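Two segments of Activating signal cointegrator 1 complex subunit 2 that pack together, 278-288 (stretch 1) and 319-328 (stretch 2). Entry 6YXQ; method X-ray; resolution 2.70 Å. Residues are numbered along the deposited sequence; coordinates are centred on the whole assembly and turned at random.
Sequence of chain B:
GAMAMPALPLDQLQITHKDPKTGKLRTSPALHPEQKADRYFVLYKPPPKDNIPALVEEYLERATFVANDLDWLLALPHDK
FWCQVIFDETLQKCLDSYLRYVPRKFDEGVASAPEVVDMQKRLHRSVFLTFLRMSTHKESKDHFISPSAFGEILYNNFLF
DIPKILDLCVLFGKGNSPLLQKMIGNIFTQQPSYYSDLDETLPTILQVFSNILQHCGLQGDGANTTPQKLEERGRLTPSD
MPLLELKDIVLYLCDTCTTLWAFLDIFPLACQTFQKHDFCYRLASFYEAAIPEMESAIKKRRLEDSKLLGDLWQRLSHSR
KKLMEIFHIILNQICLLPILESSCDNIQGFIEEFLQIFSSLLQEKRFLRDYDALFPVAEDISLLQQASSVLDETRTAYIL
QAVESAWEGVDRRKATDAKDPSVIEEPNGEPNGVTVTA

Stretch 1 278-288: DFCYRLASFYE
Stretch 2, residues 319-328: SRKKLMEIFH

Two α-helices, 279-288 and 319-328, pack nearly antiparallel at 158°, their axes approaching to 9.9 Å. The register runs C280 CA to F327 CA, 5.7 Å, then L283 CA to L323 CA, 7.1 Å, and Y287 CA to R320 CA, 7.5 Å. The contact buries 538 Å², both sides summed.

Y287, which contributes the largest area, points toward the partner helix with chi1 t and chi2 -87°. Its ring can pack against hydrocarbon while its hydroxyl remains available for polar contact: R320 NE donates to Y287 OH at 2.6 Å, so this phenol accepts. R320 reaches it with chi1 m, chi2 t and chi3 28°. The selenium of selenomethionine M324 (chi1 m) lies obliquely to the ring, SE 3.5 Å from Y287 CE2, and L323 CD1 meets the ring edge, 4.1 Å from Y287 CD2.

F327 (chi1 t, chi2 -82°) starts sideways, but its ring swings nearer. The compact C280 (chi1 m) suits the tightest CA approach: its SG sits over the ring face, 4.2 Å from the F327 centroid, and its CB is 3.4 Å from F327 CE2.

Between these aromatics, L323 (chi1 -93°, chi2 t) meets L283 (chi1 p, chi2 p), CD2 to CD1 3.6 Å. The branched, wholly apolar leucines fill this buried centre, where L283 CD2 also touches I326 CG2 at 4.0 Å.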

# COMPACT_ATOMS: atom_id res chain seq x y z
N ASP B 278 28.66 2.67 1.59
CA ASP B 278 29.34 2.90 0.31
C ASP B 278 28.38 2.74 -0.87
O ASP B 278 28.68 2.08 -1.86
CB ASP B 278 30.55 1.98 0.17
CG ASP B 278 31.54 2.45 -0.88
OD1 ASP B 278 31.54 3.67 -1.20
OD2 ASP B 278 32.31 1.61 -1.39
N PHE B 279 27.21 3.39 -0.76
CA PHE B 279 26.14 3.12 -1.72
C PHE B 279 26.39 3.79 -3.07
O PHE B 279 26.17 3.17 -4.12
CB PHE B 279 24.79 3.57 -1.15
CG PHE B 279 23.61 2.89 -1.77
CD1 PHE B 279 23.20 1.65 -1.32
CD2 PHE B 279 22.92 3.48 -2.82
CE1 PHE B 279 22.11 1.00 -1.90
CE2 PHE B 279 21.84 2.84 -3.41
CZ PHE B 279 21.43 1.60 -2.95
N CYS B 280 26.83 5.05 -3.06
CA CYS B 280 27.10 5.76 -4.31
C CYS B 280 28.03 4.98 -5.22
O CYS B 280 27.80 4.90 -6.44
CB CYS B 280 27.69 7.14 -4.03
SG CYS B 280 26.54 8.36 -3.40
N TYR B 281 29.11 4.43 -4.67
CA TYR B 281 30.02 3.65 -5.50
C TYR B 281 29.39 2.33 -5.92
O TYR B 281 29.56 1.88 -7.06
CB TYR B 281 31.34 3.38 -4.76
CG TYR B 281 32.20 2.37 -5.49
CD1 TYR B 281 32.77 2.67 -6.72
CD2 TYR B 281 32.40 1.09 -4.97
CE1 TYR B 281 33.54 1.75 -7.40
CE2 TYR B 281 33.17 0.16 -5.65
CZ TYR B 281 33.74 0.49 -6.86
OH TYR B 281 34.50 -0.43 -7.54
N ARG B 282 28.65 1.69 -5.01
CA ARG B 282 28.09 0.38 -5.33
C ARG B 282 27.11 0.47 -6.50
O ARG B 282 27.13 -0.37 -7.40
CB ARG B 282 27.42 -0.22 -4.10
CG ARG B 282 28.39 -0.98 -3.20
CD ARG B 282 29.00 -2.17 -3.93
NE ARG B 282 28.07 -3.29 -4.05
CZ ARG B 282 27.82 -4.17 -3.08
NH1 ARG B 282 28.44 -4.06 -1.91
NH2 ARG B 282 26.96 -5.16 -3.29
N LEU B 283 26.28 1.52 -6.53
CA LEU B 283 25.34 1.62 -7.63
C LEU B 283 26.01 2.13 -8.89
O LEU B 283 25.60 1.74 -9.99
CB LEU B 283 24.14 2.50 -7.24
CG LEU B 283 24.13 4.02 -7.34
CD1 LEU B 283 23.75 4.48 -8.73
CD2 LEU B 283 23.13 4.54 -6.33
N ALA B 284 27.05 2.94 -8.77
CA ALA B 284 27.80 3.35 -9.95
C ALA B 284 28.44 2.14 -10.64
O ALA B 284 28.31 1.96 -11.86
CB ALA B 284 28.87 4.37 -9.57
N SER B 285 29.12 1.30 -9.87
CA SER B 285 29.78 0.14 -10.46
C SER B 285 28.76 -0.89 -10.94
O SER B 285 28.97 -1.55 -11.96
CB SER B 285 30.75 -0.48 -9.47
OG SER B 285 30.24 -0.37 -8.17
N PHE B 286 27.65 -1.04 -10.21
CA PHE B 286 26.57 -1.89 -10.70
C PHE B 286 26.06 -1.39 -12.04
O PHE B 286 25.79 -2.19 -12.94
CB PHE B 286 25.43 -1.96 -9.70
CG PHE B 286 24.19 -2.62 -10.24
CD1 PHE B 286 24.07 -4.00 -10.23
CD2 PHE B 286 23.17 -1.87 -10.79
CE1 PHE B 286 22.94 -4.62 -10.74
CE2 PHE B 286 22.04 -2.48 -11.31
CZ PHE B 286 21.92 -3.85 -11.28
N TYR B 287 25.87 -0.07 -12.16
CA TYR B 287 25.47 0.52 -13.43
C TYR B 287 26.44 0.13 -14.53
O TYR B 287 26.04 -0.40 -15.57
CB TYR B 287 25.39 2.04 -13.27
CG TYR B 287 24.59 2.75 -14.34
CD1 TYR B 287 25.19 3.15 -15.52
CD2 TYR B 287 23.25 3.04 -14.16
CE1 TYR B 287 24.48 3.79 -16.51
CE2 TYR B 287 22.52 3.68 -15.14
CZ TYR B 287 23.14 4.06 -16.31
OH TYR B 287 22.43 4.71 -17.31
N GLU B 288 27.73 0.34 -14.28
CA GLU B 288 28.75 -0.00 -15.28
C GLU B 288 28.69 -1.47 -15.68
O GLU B 288 28.80 -1.80 -16.86
CB GLU B 288 30.13 0.34 -14.74
CG GLU B 288 30.59 1.71 -15.13
CD GLU B 288 31.09 1.77 -16.55
OE1 GLU B 288 31.36 0.70 -17.13
OE2 GLU B 288 31.24 2.89 -17.07
N SER B 319 14.88 2.27 -14.86
CA SER B 319 15.73 1.86 -13.75
C SER B 319 17.02 2.65 -13.73
O SER B 319 17.51 3.03 -12.66
CB SER B 319 16.03 0.36 -13.82
OG SER B 319 14.90 -0.38 -14.24
N ARG B 320 17.59 2.92 -14.90
CA ARG B 320 18.82 3.71 -14.95
C ARG B 320 18.57 5.12 -14.44
O ARG B 320 19.34 5.66 -13.63
CB ARG B 320 19.37 3.72 -16.37
CG ARG B 320 19.54 2.33 -16.91
CD ARG B 320 19.88 2.31 -18.38
NE ARG B 320 20.59 3.52 -18.79
CZ ARG B 320 20.19 4.31 -19.78
NH1 ARG B 320 19.09 4.00 -20.46
NH2 ARG B 320 20.88 5.39 -20.10
N LYS B 321 17.46 5.73 -14.89
CA LYS B 321 17.12 7.07 -14.42
C LYS B 321 16.94 7.10 -12.90
O LYS B 321 17.47 7.98 -12.22
CB LYS B 321 15.85 7.56 -15.12
CG LYS B 321 15.49 8.99 -14.79
CD LYS B 321 14.20 9.40 -15.50
CE LYS B 321 13.77 10.82 -15.14
NZ LYS B 321 12.40 11.14 -15.65
N LYS B 322 16.21 6.12 -12.35
CA LYS B 322 15.98 6.09 -10.91
C LYS B 322 17.28 5.86 -10.14
O LYS B 322 17.47 6.41 -9.05
CB LYS B 322 14.96 5.02 -10.55
CG LYS B 322 13.56 5.31 -11.03
CD LYS B 322 13.10 6.68 -10.59
CE LYS B 322 11.99 7.20 -11.48
NZ LYS B 322 11.69 8.63 -11.20
N LEU B 323 18.19 5.05 -10.69
CA LEU B 323 19.48 4.84 -10.03
C LEU B 323 20.25 6.14 -9.93
O LEU B 323 20.79 6.49 -8.87
CB LEU B 323 20.30 3.79 -10.79
CG LEU B 323 20.21 2.32 -10.36
CD1 LEU B 323 20.68 1.40 -11.47
CD2 LEU B 323 21.04 2.09 -9.12
N MSE B 324 20.30 6.90 -11.02
CA MSE B 324 21.04 8.16 -10.98
C MSE B 324 20.38 9.19 -10.07
O MSE B 324 21.06 9.98 -9.41
CB MSE B 324 21.19 8.75 -12.38
CG MSE B 324 22.41 8.24 -13.10
SE MSE B 324 21.91 7.03 -14.48
CE MSE B 324 21.51 8.34 -15.85
N GLU B 325 19.04 9.17 -10.02
CA GLU B 325 18.34 10.06 -9.11
C GLU B 325 18.64 9.70 -7.66
O GLU B 325 18.82 10.59 -6.82
CB GLU B 325 16.84 10.01 -9.39
CG GLU B 325 16.50 10.55 -10.78
CD GLU B 325 15.02 10.53 -11.09
OE1 GLU B 325 14.31 9.61 -10.62
OE2 GLU B 325 14.56 11.43 -11.83
N ILE B 326 18.72 8.41 -7.35
CA ILE B 326 19.13 7.98 -6.01
C ILE B 326 20.52 8.52 -5.70
O ILE B 326 20.76 9.10 -4.62
CB ILE B 326 19.09 6.45 -5.91
CG1 ILE B 326 17.64 5.96 -5.96
CG2 ILE B 326 19.75 5.96 -4.63
CD1 ILE B 326 17.52 4.47 -6.17
N PHE B 327 21.46 8.32 -6.63
CA PHE B 327 22.83 8.81 -6.47
C PHE B 327 22.84 10.29 -6.13
O PHE B 327 23.49 10.73 -5.17
CB PHE B 327 23.64 8.54 -7.74
CG PHE B 327 25.11 8.87 -7.62
CD1 PHE B 327 25.56 10.18 -7.77
CD2 PHE B 327 26.04 7.86 -7.40
CE1 PHE B 327 26.92 10.48 -7.68
CE2 PHE B 327 27.39 8.16 -7.31
CZ PHE B 327 27.83 9.46 -7.45
N HIS B 328 22.11 11.09 -6.91
CA HIS B 328 22.15 12.52 -6.68
C HIS B 328 21.45 12.91 -5.38
O HIS B 328 21.88 13.86 -4.72
CB HIS B 328 21.53 13.28 -7.85
CG HIS B 328 21.68 14.76 -7.72
ND1 HIS B 328 20.64 15.59 -7.36
CD2 HIS B 328 22.77 15.55 -7.87
CE1 HIS B 328 21.08 16.83 -7.30
NE2 HIS B 328 22.36 16.84 -7.61